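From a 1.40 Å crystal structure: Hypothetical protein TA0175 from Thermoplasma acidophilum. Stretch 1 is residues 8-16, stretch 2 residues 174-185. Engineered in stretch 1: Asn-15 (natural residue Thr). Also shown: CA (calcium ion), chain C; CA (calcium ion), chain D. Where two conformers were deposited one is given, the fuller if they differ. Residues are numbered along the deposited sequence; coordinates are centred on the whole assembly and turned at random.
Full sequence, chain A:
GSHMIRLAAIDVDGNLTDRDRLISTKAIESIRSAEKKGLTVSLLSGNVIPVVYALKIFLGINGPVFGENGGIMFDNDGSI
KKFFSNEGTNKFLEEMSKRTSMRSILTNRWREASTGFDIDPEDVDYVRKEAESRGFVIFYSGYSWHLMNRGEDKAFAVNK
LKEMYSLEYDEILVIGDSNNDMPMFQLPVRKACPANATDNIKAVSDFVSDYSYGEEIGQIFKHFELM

Stretch 1 (8-16) AAIDVDGNL
Stretch 2 174-185: VIGDSNNDMPMF

Two parallel strands, 8-11 and 174-175, lie in register, Ala-9 beside Val-174 and Ile-10 beside Ile-175, each pair with CA atoms 4.9 Å apart. Ile-175 brackets Ile-10: its N donates to Ala-9 O (3.0 Å), and its O accepts from Asp-11 N (3.1 Å). Beyond the strands, residues 12-15 turn into a short helix (Val-12 phi/psi -60/-58), while 176-178 stay extended or irregular before a 3-10 segment at 179-181 and a helix from 182.

On one sheet face Ile-10 and Ile-175 are both m,t, and Ile-10 CG1 lies 4.1 Å from Ile-175 CD1; Ala-9 and Val-174 (m) occupy the other. Acidic side chains crowd together where a shared cation repays the repulsion, and this contact is a compact example. Asp-11 (t) divides its carboxylate: OD1 caps the helix by accepting from Gly-14 N (3.1 Å), and OD2 binds a calcium at 2.4 Å. Asp-177 OD1 (chi1 p), Asn-180 OD1 (p) and Asp-181 OD2 (m) bind that ion at 2.4 Å, so Asp-11 OD2 and Asp-177 OD1 approach to 3.1 Å without hydrogen bonding. Asp-181 OD2 also accepts from Asp-177 N (2.8 Å) and Ser-178 N (2.9 Å), tying its side chain to the preceding loop. Asp-177 OD2 (2.4 Å) and Gly-14 O (2.5 Å) bind the second calcium.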

# COMPACT_ATOMS: atom_id res chain seq x y z
N ALA A 8 -17.73 6.08 3.24
CA ALA A 8 -17.47 4.65 3.39
C ALA A 8 -17.18 4.06 2.01
O ALA A 8 -17.93 4.27 1.06
CB ALA A 8 -18.67 3.94 4.01
N ALA A 9 -16.07 3.34 1.92
CA ALA A 9 -15.67 2.69 0.67
C ALA A 9 -15.88 1.20 0.92
O ALA A 9 -15.29 0.62 1.83
CB ALA A 9 -14.21 2.99 0.36
N ILE A 10 -16.72 0.59 0.09
CA ILE A 10 -17.10 -0.80 0.27
C ILE A 10 -16.77 -1.74 -0.89
O ILE A 10 -17.03 -1.42 -2.05
CB ILE A 10 -18.63 -0.89 0.51
CG1 ILE A 10 -19.04 0.10 1.61
CG2 ILE A 10 -19.03 -2.31 0.88
CD1 ILE A 10 -20.54 0.18 1.82
N ASP A 11 -16.21 -2.90 -0.54
CA ASP A 11 -15.87 -3.97 -1.48
C ASP A 11 -17.20 -4.63 -1.87
O ASP A 11 -17.85 -5.29 -1.06
CB ASP A 11 -14.95 -4.95 -0.75
CG ASP A 11 -14.75 -6.25 -1.48
OD1 ASP A 11 -15.08 -6.36 -2.68
OD2 ASP A 11 -14.24 -7.16 -0.82
N VAL A 12 -17.59 -4.44 -3.13
CA VAL A 12 -18.86 -4.97 -3.61
C VAL A 12 -19.00 -6.48 -3.51
O VAL A 12 -19.91 -7.00 -2.85
CB VAL A 12 -19.09 -4.58 -5.10
CG1 VAL A 12 -20.32 -5.28 -5.66
CG2 VAL A 12 -19.27 -3.07 -5.21
N ASP A 13 -18.09 -7.20 -4.14
CA ASP A 13 -18.17 -8.64 -4.16
C ASP A 13 -17.88 -9.30 -2.82
O ASP A 13 -18.43 -10.35 -2.51
CB ASP A 13 -17.25 -9.15 -5.25
CG ASP A 13 -17.45 -8.40 -6.53
OD1 ASP A 13 -16.71 -7.43 -6.80
OD2 ASP A 13 -18.40 -8.75 -7.26
N GLY A 14 -17.02 -8.67 -2.04
CA GLY A 14 -16.70 -9.22 -0.74
C GLY A 14 -17.71 -8.98 0.36
O GLY A 14 -17.84 -9.82 1.24
N ASN A 15 -18.46 -7.89 0.29
CA ASN A 15 -19.36 -7.52 1.38
C ASN A 15 -20.81 -7.22 1.08
O ASN A 15 -21.60 -7.09 2.01
CB ASN A 15 -18.78 -6.29 2.07
CG ASN A 15 -17.43 -6.55 2.68
OD1 ASN A 15 -17.32 -7.07 3.80
ND2 ASN A 15 -16.37 -6.23 1.93
N LEU A 16 -21.17 -7.08 -0.19
CA LEU A 16 -22.56 -6.75 -0.52
C LEU A 16 -23.33 -7.89 -1.14
O LEU A 16 -24.45 -7.69 -1.59
CB LEU A 16 -22.59 -5.53 -1.46
CG LEU A 16 -21.95 -4.26 -0.92
CD1 LEU A 16 -22.13 -3.12 -1.92
CD2 LEU A 16 -22.60 -3.88 0.42
N VAL A 174 -13.53 1.95 5.70
CA VAL A 174 -13.44 0.97 4.62
C VAL A 174 -14.04 -0.35 5.13
O VAL A 174 -13.91 -0.70 6.30
CB VAL A 174 -11.98 0.73 4.15
CG1 VAL A 174 -11.39 2.02 3.60
CG2 VAL A 174 -11.13 0.16 5.27
N ILE A 175 -14.74 -1.04 4.24
CA ILE A 175 -15.35 -2.33 4.56
C ILE A 175 -14.85 -3.32 3.51
O ILE A 175 -15.00 -3.10 2.30
CB ILE A 175 -16.89 -2.23 4.53
CG1 ILE A 175 -17.35 -1.16 5.53
CG2 ILE A 175 -17.51 -3.59 4.86
CD1 ILE A 175 -18.85 -0.94 5.55
N GLY A 176 -14.22 -4.39 3.99
CA GLY A 176 -13.64 -5.42 3.14
C GLY A 176 -13.75 -6.76 3.83
O GLY A 176 -14.32 -6.85 4.92
N ASP A 177 -13.16 -7.81 3.24
CA ASP A 177 -13.28 -9.13 3.82
C ASP A 177 -12.10 -10.07 3.70
O ASP A 177 -12.06 -11.09 4.39
CB ASP A 177 -14.51 -9.84 3.20
CG ASP A 177 -14.29 -10.22 1.74
OD1 ASP A 177 -13.50 -9.55 1.07
OD2 ASP A 177 -14.91 -11.18 1.25
N SER A 178 -11.12 -9.75 2.85
CA SER A 178 -10.03 -10.69 2.63
C SER A 178 -8.73 -10.02 2.22
O SER A 178 -8.61 -8.80 2.25
CB SER A 178 -10.45 -11.70 1.56
OG SER A 178 -10.76 -11.02 0.35
N ASN A 179 -7.75 -10.83 1.83
CA ASN A 179 -6.44 -10.30 1.47
C ASN A 179 -6.45 -9.26 0.37
O ASN A 179 -5.67 -8.32 0.42
CB ASN A 179 -5.49 -11.45 1.10
CG ASN A 179 -4.14 -10.95 0.65
OD1 ASN A 179 -3.88 -10.84 -0.55
ND2 ASN A 179 -3.28 -10.61 1.61
N ASN A 180 -7.32 -9.41 -0.62
CA ASN A 180 -7.35 -8.43 -1.70
C ASN A 180 -7.87 -7.06 -1.23
O ASN A 180 -7.94 -6.11 -2.01
CB ASN A 180 -8.12 -8.94 -2.94
CG ASN A 180 -9.57 -9.28 -2.64
OD1 ASN A 180 -10.16 -8.73 -1.73
ND2 ASN A 180 -10.15 -10.18 -3.44
N ASP A 181 -8.19 -6.95 0.06
CA ASP A 181 -8.63 -5.68 0.64
C ASP A 181 -7.58 -5.11 1.59
O ASP A 181 -7.71 -3.98 2.05
CB ASP A 181 -9.91 -5.84 1.43
CG ASP A 181 -10.97 -6.48 0.63
OD1 ASP A 181 -11.29 -5.93 -0.44
OD2 ASP A 181 -11.46 -7.54 1.06
N MET A 182 -6.56 -5.89 1.90
CA MET A 182 -5.54 -5.39 2.82
C MET A 182 -4.94 -4.06 2.37
O MET A 182 -4.59 -3.24 3.21
CB MET A 182 -4.44 -6.44 3.04
CG MET A 182 -3.46 -6.06 4.15
SD MET A 182 -4.21 -5.66 5.77
CE MET A 182 -4.42 -7.32 6.46
N PRO A 183 -4.83 -3.81 1.04
CA PRO A 183 -4.25 -2.52 0.66
C PRO A 183 -5.00 -1.33 1.26
O PRO A 183 -4.38 -0.33 1.65
CB PRO A 183 -4.31 -2.54 -0.86
CG PRO A 183 -4.03 -3.98 -1.16
CD PRO A 183 -4.91 -4.70 -0.13
N MET A 184 -6.33 -1.41 1.36
CA MET A 184 -7.03 -0.29 1.97
C MET A 184 -7.09 -0.42 3.49
O MET A 184 -7.13 0.58 4.19
CB MET A 184 -8.43 -0.08 1.36
CG MET A 184 -9.44 -1.18 1.56
SD MET A 184 -10.98 -0.66 0.74
CE MET A 184 -12.02 -2.06 1.13
N PHE A 185 -7.06 -1.65 4.00
CA PHE A 185 -7.09 -1.84 5.46
C PHE A 185 -5.79 -1.42 6.13
O PHE A 185 -5.75 -1.20 7.34
CB PHE A 185 -7.45 -3.28 5.84
CG PHE A 185 -8.93 -3.53 5.92
CD1 PHE A 185 -9.72 -3.48 4.77
CD2 PHE A 185 -9.54 -3.76 7.14
CE1 PHE A 185 -11.09 -3.65 4.85
CE2 PHE A 185 -10.91 -3.93 7.23
CZ PHE A 185 -11.69 -3.87 6.08
CA CA C . -12.36 -8.64 -0.87
CA CA D . -17.05 -12.25 1.32
O HOH W 1 -12.66 -7.76 -3.37
O HOH W 2 -18.88 -11.93 -0.42
O HOH W 3 -12.97 -10.65 -2.21
O HOH W 4 -16.16 -13.31 -0.80
O HOH W 5 -17.81 -11.70 3.58